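Local coordinates for protein telomerase reverse transcriptase (Takifugu rubripes, PDB 4LMO) that forms the RNA-binding domain of the telomerase catalytic subunit, the reverse transcriptase that extends chromosome ends by copying a template within the enzyme's RNA component, at residues Leu24-Lys30 against Val52-Asn56; Ile38-Ile44 against Phe76-Leu80. All coordinates share one frame; numbering follows the deposited sequence.

Contact 1: residues Leu24-Lys30 against Val52-Asn56; sequences LLNRKKK and VLYLN
Lys-29 reaches across Tyr-54 as an almost straight chain that turns only at its last bond. With CG set opposite the backbone N (chi1 175°), the chain heads for the 3-10 turn 52-56: CB rests 3.9 Å from Leu-55 CD2, CG skirts the Leu-55 carbonyl, and CD lies 3.6 Å from Tyr-54 CE2. CE passes near CZ and OH of the ring. The bend at chi4 (62°) then brings NZ over the ring face, 4.1 Å from the Tyr-54 centroid, a cation-pi contact. The ammonium also makes a weak hydrogen bond to Tyr-54 O, and a water that accepts from NZ and donates to the same carbonyl bridges the two. The backbones are tied by one nearly straight bond, Lys-30 N to Leu-55 O at 2.9 Å. Leu-55 fills the bend of 24-30 with both methyls: CD2 lies against the Lys-29 backbone, while CD1 is 4.0 Å from Arg-27 CB and sits over the rim of one guanidinium face. Leu-24 CD1 touches Leu-55 CD1 and lies 4.0 Å from Val-52 CG1. Strand 29-30 pairs antiparallel with 35-36, Tyr-54 OH is hydrogen-bonded to Asp-42 of helix 40-48, and Leu-24 touches Trp-207 of the long helix 191-220.

Contact 2: residues Ile38-Ile44 against Phe76-Leu80; sequences IQGRDLI and FSQLL
Phe-76 lays one ring face against the side chain of Ile-44, whose CG1 stands 4.2 Å from the ring centroid in a CH-pi contact, 27° off the ring normal. At the edge of the same ring, in its plane, Leu-43 CD2 comes to 3.7 Å from Phe-76 CD1, so two successive residues of helix 40-48 hold the phenyl from different directions. Leu-43 leaves its helix toward 73-85, and chi1 near -174° carries CG away from its own N, so that CD2 reaches the Phe-76 edge. This CD2 methyl is shared by three partners: the Phe-76 edge, Leu-79 CD2 at 3.8 Å and Leu-80 CG at 4.0 Å. This is a helix-helix crossing within the largely helical RNA-binding domain of telomerase, the two short segments running at 103° to each other with axes 8.4 Å apart. The backbones come closest where Gly-40, in the first turn of its helix, lies against Ser-77. With no side chain between them, Gly-40 CA comes to 3.5 Å from Ser-77 OG; that hydroxyl is hydrogen-bonded to Val-73 O, one turn back. Leu-80 works on the N-terminal side of Gly-40, pressing CD1 against the Gln-39 carbonyl group while CD2 meets Ile-38 CD1 at 3.7 Å, the two side chains crossing at about a right angle. At the start of helix 40-48 the Asp-42 carboxylate takes the backbone N-H of Gln-39, the N-cap residue, at OD2 (Gln-39 N to Asp-42 OD2 2.7 Å), and the same oxygen takes a salt bridge from Arg-36. Leu-138 of helix 136-139 also packs on Phe-76 and Leu-79.

Contacts 1 and 2 lie side by side, their centres about 11 Å apart, and their segments alternate along the chain. The Tyr-54 and Asp-42 pair joins them, with Tyr-54 OH 2.8 Å from Asp-42 OD1. Ile-38 packs on both sides: its CD1 serves contact 2, while its CG2 lies 3.5 Å from Leu-55 CD2 of contact 1 and also rests on the Arg-27 carbonyl oxygen. Leu-25 of 24-30 adds a further tie by touching Leu-43, Leu-79 and Leu-80. Helix 40-48 thus has 73-85 packed against it and the 24-30 and 52-56 segments alongside. Residues 65-70, probably in contact with template RNA, follow between 52-56 and 76-80 in sequence.

Contact 1: residues Leu24-Lys30 against Val52-Asn56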
ATOM      1  N   LEU A  24      -4.657  -4.194   3.429  1.00 33.72           N
ATOM      2  CA  LEU A  24      -3.773  -5.143   4.117  1.00 33.56           C
ATOM      3  C   LEU A  24      -3.561  -4.892   5.618  1.00 34.02           C
ATOM      4  O   LEU A  24      -3.737  -5.800   6.432  1.00 33.83           O
ATOM      5  CB  LEU A  24      -2.421  -5.234   3.393  1.00 32.44           C
ATOM      6  CG  LEU A  24      -1.271  -6.025   4.032  1.00 32.68           C
ATOM      7  CD1 LEU A  24      -1.636  -7.478   4.312  1.00 32.18           C
ATOM      8  CD2 LEU A  24      -0.029  -5.941   3.154  1.00 31.74           C
ATOM      9  N   LEU A  25      -3.181  -3.668   5.974  1.00 34.23           N
ATOM     10  CA  LEU A  25      -2.831  -3.344   7.358  1.00 35.10           C
ATOM     11  C   LEU A  25      -4.044  -3.219   8.288  1.00 36.32           C
ATOM     12  O   LEU A  25      -3.888  -3.114   9.505  1.00 37.22           O
ATOM     13  CB  LEU A  25      -1.959  -2.084   7.419  1.00 34.50           C
ATOM     14  CG  LEU A  25      -0.583  -2.081   6.740  1.00 33.81           C
ATOM     15  CD1 LEU A  25       0.129  -0.762   7.004  1.00 33.35           C
ATOM     16  CD2 LEU A  25       0.275  -3.253   7.198  1.00 33.59           C
ATOM     17  N   ASN A  26      -5.244  -3.231   7.711  1.00 36.97           N
ATOM     18  CA  ASN A  26      -6.482  -3.224   8.487  1.00 38.19           C
ATOM     19  C   ASN A  26      -7.052  -4.626   8.685  1.00 39.51           C
ATOM     20  O   ASN A  26      -8.056  -4.800   9.380  1.00 40.41           O
ATOM     21  CB  ASN A  26      -7.530  -2.315   7.834  1.00 37.81           C
ATOM     22  CG  ASN A  26      -7.223  -0.840   8.020  1.00 37.50           C
ATOM     23  OD1 ASN A  26      -6.496  -0.452   8.934  1.00 37.77           O
ATOM     24  ND2 ASN A  26      -7.781  -0.009   7.152  1.00 36.73           N
ATOM     25  N   ARG A  27      -6.413  -5.617   8.070  1.00 40.17           N
ATOM     26  CA  ARG A  27      -6.842  -7.006   8.200  1.00 41.97           C
ATOM     27  C   ARG A  27      -6.412  -7.596   9.535  1.00 43.29           C
ATOM     28  O   ARG A  27      -5.396  -7.196  10.109  1.00 43.78           O
ATOM     29  CB  ARG A  27      -6.316  -7.858   7.042  1.00 42.55           C
ATOM     30  CG  ARG A  27      -7.169  -7.774   5.788  1.00 43.27           C
ATOM     31  CD  ARG A  27      -6.430  -8.290   4.566  1.00 44.10           C
ATOM     32  NE  ARG A  27      -6.348  -9.750   4.519  1.00 45.43           N
ATOM     33  CZ  ARG A  27      -5.673 -10.432   3.596  1.00 45.38           C
ATOM     34  NH1 ARG A  27      -5.011  -9.791   2.635  1.00 44.87           N
ATOM     35  NH2 ARG A  27      -5.656 -11.758   3.633  1.00 46.06           N
ATOM     36  N   LYS A  28      -7.203  -8.543  10.025  1.00 44.84           N
ATOM     37  CA  LYS A  28      -6.932  -9.203  11.293  1.00 46.00           C
ATOM     38  C   LYS A  28      -6.303 -10.576  11.076  1.00 45.60           C
ATOM     39  O   LYS A  28      -6.588 -11.246  10.081  1.00 44.87           O
ATOM     40  CB  LYS A  28      -8.219  -9.324  12.114  1.00 47.62           C
ATOM     41  CG  LYS A  28      -8.758  -7.989  12.612  1.00 48.46           C
ATOM     42  CD  LYS A  28      -9.900  -8.178  13.595  1.00 50.30           C
ATOM     43  CE  LYS A  28     -10.159  -6.901  14.381  1.00 51.17           C
ATOM     44  NZ  LYS A  28     -11.255  -7.067  15.375  1.00 52.24           N
ATOM     45  N   LYS A  29      -5.434 -10.978  12.000  1.00 46.38           N
ATOM     46  CA  LYS A  29      -4.876 -12.327  11.991  1.00 47.37           C
ATOM     47  C   LYS A  29      -5.888 -13.309  12.568  1.00 49.61           C
ATOM     48  O   LYS A  29      -6.530 -13.031  13.584  1.00 50.44           O
ATOM     49  CB  LYS A  29      -3.558 -12.393  12.771  1.00 47.01           C
ATOM     50  CG  LYS A  29      -2.990 -13.800  12.904  1.00 46.93           C
ATOM     51  CD  LYS A  29      -1.539 -13.801  13.352  1.00 46.61           C
ATOM     52  CE  LYS A  29      -1.103 -15.176  13.842  1.00 47.35           C
ATOM     53  NZ  LYS A  29      -1.175 -16.228  12.789  1.00 47.69           N
ATOM     54  N   LYS A  30      -6.025 -14.453  11.904  1.00 51.41           N
ATOM     55  CA  LYS A  30      -6.932 -15.500  12.352  1.00 54.12           C
ATOM     56  C   LYS A  30      -6.286 -16.372  13.427  1.00 56.03           C
ATOM     57  O   LYS A  30      -5.288 -17.053  13.176  1.00 55.55           O
ATOM     58  CB  LYS A  30      -7.410 -16.349  11.169  1.00 54.15           C
ATOM     59  CG  LYS A  30      -8.421 -17.417  11.547  1.00 55.80           C
ATOM     60  CD  LYS A  30      -9.305 -17.801  10.372  1.00 55.95           C
ATOM     61  CE  LYS A  30     -10.467 -18.673  10.823  1.00 57.53           C
ATOM     62  NZ  LYS A  30     -11.323 -18.002  11.845  1.00 58.57           N
ATOM     63  N   VAL A  52       1.580 -12.806   3.074  1.00 29.70           N
ATOM     64  CA  VAL A  52       0.228 -12.395   3.489  1.00 30.25           C
ATOM     65  C   VAL A  52      -0.606 -13.511   4.127  1.00 31.26           C
ATOM     66  O   VAL A  52      -1.465 -13.240   4.969  1.00 31.91           O
ATOM     67  CB  VAL A  52      -0.583 -11.744   2.338  1.00 30.10           C
ATOM     68  CG1 VAL A  52      -0.055 -10.353   2.031  1.00 29.85           C
ATOM     69  CG2 VAL A  52      -0.577 -12.608   1.085  1.00 29.85           C
ATOM     70  N   LEU A  53      -0.341 -14.758   3.737  1.00 31.61           N
ATOM     71  CA  LEU A  53      -1.117 -15.910   4.213  1.00 32.60           C
ATOM     72  C   LEU A  53      -0.841 -16.255   5.678  1.00 33.28           C
ATOM     73  O   LEU A  53      -1.530 -17.094   6.269  1.00 33.81           O
ATOM     74  CB  LEU A  53      -0.907 -17.131   3.310  1.00 32.50           C
ATOM     75  CG  LEU A  53      -1.419 -17.006   1.868  1.00 32.61           C
ATOM     76  CD1 LEU A  53      -0.931 -18.166   1.009  1.00 32.04           C
ATOM     77  CD2 LEU A  53      -2.938 -16.899   1.823  1.00 32.92           C
ATOM     78  N   TYR A  54       0.164 -15.597   6.251  1.00 33.17           N
ATOM     79  CA  TYR A  54       0.428 -15.665   7.683  1.00 33.74           C
ATOM     80  C   TYR A  54      -0.821 -15.265   8.472  1.00 34.41           C
ATOM     81  O   TYR A  54      -1.083 -15.809   9.546  1.00 35.14           O
ATOM     82  CB  TYR A  54       1.618 -14.768   8.047  1.00 33.72           C
ATOM     83  CG  TYR A  54       1.830 -14.591   9.531  1.00 34.71           C
ATOM     84  CD1 TYR A  54       2.483 -15.566  10.286  1.00 35.61           C
ATOM     85  CD2 TYR A  54       1.370 -13.449  10.185  1.00 35.26           C
ATOM     86  CE1 TYR A  54       2.669 -15.407  11.651  1.00 36.13           C
ATOM     87  CE2 TYR A  54       1.554 -13.281  11.547  1.00 36.26           C
ATOM     88  CZ  TYR A  54       2.203 -14.260  12.275  1.00 36.74           C
ATOM     89  OH  TYR A  54       2.382 -14.089  13.627  1.00 38.05           O
ATOM     90  N   LEU A  55      -1.589 -14.324   7.922  1.00 34.29           N
ATOM     91  CA  LEU A  55      -2.850 -13.877   8.515  1.00 35.56           C
ATOM     92  C   LEU A  55      -3.909 -14.981   8.548  1.00 36.81           C
ATOM     93  O   LEU A  55      -4.846 -14.931   9.349  1.00 37.18           O
ATOM     94  CB  LEU A  55      -3.391 -12.650   7.769  1.00 35.14           C
ATOM     95  CG  LEU A  55      -2.598 -11.341   7.880  1.00 34.81           C
ATOM     96  CD1 LEU A  55      -3.120 -10.287   6.915  1.00 34.05           C
ATOM     97  CD2 LEU A  55      -2.624 -10.816   9.305  1.00 35.63           C
ATOM     98  N   ASN A  56      -3.745 -15.977   7.683  1.00 37.70           N
ATOM     99  CA  ASN A  56      -4.700 -17.077   7.566  1.00 38.75           C
ATOM    100  C   ASN A  56      -4.223 -18.375   8.215  1.00 38.84           C
ATOM    101  O   ASN A  56      -4.891 -19.407   8.119  1.00 39.73           O
ATOM    102  CB  ASN A  56      -5.060 -17.299   6.097  1.00 39.33           C
ATOM    103  CG  ASN A  56      -5.763 -16.102   5.489  1.00 39.74           C
ATOM    104  OD1 ASN A  56      -6.897 -15.785   5.848  1.00 40.68           O
ATOM    105  ND2 ASN A  56      -5.089 -15.429   4.564  1.00 39.91           N
TER
HETATM  106  O   HOH W   1       0.352 -17.977  11.036  1.00 39.69           O

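Contact 2: residues Ile38-Ile44 against Phe76-Leu80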
ATOM      1  N   ILE A  38      -3.308  -6.914  14.277  1.00 50.35           N
ATOM      2  CA  ILE A  38      -1.927  -7.307  13.954  1.00 49.06           C
ATOM      3  C   ILE A  38      -0.876  -6.409  14.604  1.00 48.25           C
ATOM      4  O   ILE A  38      -1.045  -5.191  14.684  1.00 48.36           O
ATOM      5  CB  ILE A  38      -1.669  -7.481  12.433  1.00 48.01           C
ATOM      6  CG1 ILE A  38      -1.587  -6.133  11.706  1.00 47.39           C
ATOM      7  CG2 ILE A  38      -2.724  -8.391  11.818  1.00 48.09           C
ATOM      8  CD1 ILE A  38      -0.790  -6.188  10.419  1.00 47.20           C
ATOM      9  N   GLN A  39       0.204  -7.029  15.074  1.00 47.11           N
ATOM     10  CA  GLN A  39       1.284  -6.322  15.760  1.00 46.62           C
ATOM     11  C   GLN A  39       2.551  -6.304  14.908  1.00 44.74           C
ATOM     12  O   GLN A  39       2.600  -6.937  13.852  1.00 43.78           O
ATOM     13  CB  GLN A  39       1.559  -6.955  17.131  1.00 48.54           C
ATOM     14  CG  GLN A  39       0.341  -7.083  18.042  1.00 50.51           C
ATOM     15  CD  GLN A  39      -0.306  -5.749  18.390  1.00 52.01           C
ATOM     16  OE1 GLN A  39       0.360  -4.713  18.458  1.00 53.25           O
ATOM     17  NE2 GLN A  39      -1.615  -5.773  18.618  1.00 52.80           N
ATOM     18  N   GLY A  40       3.565  -5.567  15.364  1.00 43.87           N
ATOM     19  CA  GLY A  40       4.830  -5.422  14.635  1.00 42.33           C
ATOM     20  C   GLY A  40       5.454  -6.743  14.219  1.00 41.60           C
ATOM     21  O   GLY A  40       5.916  -6.894  13.089  1.00 40.59           O
ATOM     22  N   ARG A  41       5.454  -7.698  15.146  1.00 42.06           N
ATOM     23  CA  ARG A  41       5.951  -9.050  14.913  1.00 41.79           C
ATOM     24  C   ARG A  41       5.182  -9.754  13.787  1.00 39.79           C
ATOM     25  O   ARG A  41       5.779 -10.449  12.957  1.00 38.04           O
ATOM     26  CB  ARG A  41       5.894  -9.832  16.232  1.00 44.73           C
ATOM     27  CG  ARG A  41       5.770 -11.345  16.142  1.00 47.28           C
ATOM     28  CD  ARG A  41       5.149 -11.901  17.419  1.00 50.69           C
ATOM     29  NE  ARG A  41       3.685 -11.812  17.414  1.00 53.78           N
ATOM     30  CZ  ARG A  41       2.968 -10.824  17.955  1.00 55.35           C
ATOM     31  NH1 ARG A  41       1.643 -10.860  17.882  1.00 56.20           N
ATOM     32  NH2 ARG A  41       3.559  -9.803  18.566  1.00 55.98           N
ATOM     33  N   ASP A  42       3.863  -9.555  13.758  1.00 38.71           N
ATOM     34  CA  ASP A  42       3.010 -10.092  12.697  1.00 37.34           C
ATOM     35  C   ASP A  42       3.394  -9.519  11.332  1.00 35.22           C
ATOM     36  O   ASP A  42       3.479 -10.258  10.348  1.00 33.79           O
ATOM     37  CB  ASP A  42       1.528  -9.814  12.985  1.00 38.36           C
ATOM     38  CG  ASP A  42       1.044 -10.454  14.277  1.00 40.00           C
ATOM     39  OD1 ASP A  42       1.346 -11.643  14.521  1.00 40.70           O
ATOM     40  OD2 ASP A  42       0.346  -9.765  15.046  1.00 41.30           O
ATOM     41  N   LEU A  43       3.634  -8.209  11.285  1.00 34.00           N
ATOM     42  CA  LEU A  43       4.006  -7.532  10.042  1.00 32.86           C
ATOM     43  C   LEU A  43       5.344  -8.017   9.491  1.00 31.74           C
ATOM     44  O   LEU A  43       5.479  -8.227   8.285  1.00 30.83           O
ATOM     45  CB  LEU A  43       4.007  -6.005  10.209  1.00 32.75           C
ATOM     46  CG  LEU A  43       4.242  -5.189   8.929  1.00 32.30           C
ATOM     47  CD1 LEU A  43       3.218  -5.520   7.850  1.00 31.93           C
ATOM     48  CD2 LEU A  43       4.244  -3.699   9.224  1.00 32.87           C
ATOM     49  N   ILE A  44       6.320  -8.202  10.376  1.00 31.78           N
ATOM     50  CA  ILE A  44       7.621  -8.765   9.998  1.00 31.39           C
ATOM     51  C   ILE A  44       7.453 -10.127   9.310  1.00 30.90           C
ATOM     52  O   ILE A  44       8.140 -10.427   8.332  1.00 30.73           O
ATOM     53  CB  ILE A  44       8.572  -8.848  11.214  1.00 32.08           C
ATOM     54  CG1 ILE A  44       8.959  -7.433  11.661  1.00 32.25           C
ATOM     55  CG2 ILE A  44       9.812  -9.679  10.893  1.00 31.78           C
ATOM     56  CD1 ILE A  44       9.707  -7.366  12.972  1.00 32.76           C
ATOM     57  N   PHE A  76       8.536  -1.703  13.295  1.00 36.40           N
ATOM     58  CA  PHE A  76       7.361  -2.145  12.559  1.00 35.89           C
ATOM     59  C   PHE A  76       6.089  -1.991  13.392  1.00 37.00           C
ATOM     60  O   PHE A  76       5.003  -1.792  12.841  1.00 37.53           O
ATOM     61  CB  PHE A  76       7.549  -3.571  12.037  1.00 34.80           C
ATOM     62  CG  PHE A  76       8.433  -3.654  10.818  1.00 33.65           C
ATOM     63  CD1 PHE A  76       7.882  -3.625   9.540  1.00 32.46           C
ATOM     64  CD2 PHE A  76       9.817  -3.749  10.945  1.00 33.47           C
ATOM     65  CE1 PHE A  76       8.690  -3.695   8.415  1.00 31.67           C
ATOM     66  CE2 PHE A  76      10.631  -3.819   9.821  1.00 32.93           C
ATOM     67  CZ  PHE A  76      10.066  -3.794   8.555  1.00 31.94           C
ATOM     68  N   SER A  77       6.234  -2.066  14.716  1.00 37.49           N
ATOM     69  CA  SER A  77       5.153  -1.725  15.638  1.00 38.40           C
ATOM     70  C   SER A  77       4.808  -0.248  15.486  1.00 38.55           C
ATOM     71  O   SER A  77       3.633   0.124  15.478  1.00 38.69           O
ATOM     72  CB  SER A  77       5.558  -2.012  17.086  1.00 39.02           C
ATOM     73  OG  SER A  77       5.875  -3.378  17.267  1.00 39.62           O
ATOM     74  N   GLN A  78       5.847   0.577  15.358  1.00 38.57           N
ATOM     75  CA  GLN A  78       5.709   2.011  15.124  1.00 39.05           C
ATOM     76  C   GLN A  78       4.966   2.283  13.816  1.00 37.83           C
ATOM     77  O   GLN A  78       4.055   3.114  13.777  1.00 37.81           O
ATOM     78  CB  GLN A  78       7.089   2.673  15.103  1.00 40.02           C
ATOM     79  CG  GLN A  78       7.070   4.195  15.113  1.00 41.84           C
ATOM     80  CD  GLN A  78       8.433   4.807  14.834  1.00 43.40           C
ATOM     81  OE1 GLN A  78       8.529   5.943  14.366  1.00 44.50           O
ATOM     82  NE2 GLN A  78       9.497   4.059  15.120  1.00 43.78           N
ATOM     83  N   LEU A  79       5.362   1.572  12.759  1.00 36.12           N
ATOM     84  CA  LEU A  79       4.728   1.670  11.444  1.00 34.97           C
ATOM     85  C   LEU A  79       3.225   1.406  11.523  1.00 35.12           C
ATOM     86  O   LEU A  79       2.426   2.163  10.969  1.00 34.48           O
ATOM     87  CB  LEU A  79       5.394   0.698  10.457  1.00 33.40           C
ATOM     88  CG  LEU A  79       5.021   0.722   8.967  1.00 32.27           C
ATOM     89  CD1 LEU A  79       6.129   0.096   8.128  1.00 31.39           C
ATOM     90  CD2 LEU A  79       3.693   0.024   8.697  1.00 31.73           C
ATOM     91  N   LEU A  80       2.852   0.331  12.210  1.00 36.18           N
ATOM     92  CA  LEU A  80       1.449  -0.032  12.378  1.00 37.65           C
ATOM     93  C   LEU A  80       0.679   0.990  13.210  1.00 39.21           C
ATOM     94  O   LEU A  80      -0.500   1.234  12.961  1.00 39.82           O
ATOM     95  CB  LEU A  80       1.320  -1.426  12.992  1.00 38.20           C
ATOM     96  CG  LEU A  80       1.611  -2.610  12.067  1.00 38.05           C
ATOM     97  CD1 LEU A  80       1.717  -3.889  12.872  1.00 38.54           C
ATOM     98  CD2 LEU A  80       0.541  -2.754  10.993  1.00 38.39           C
TER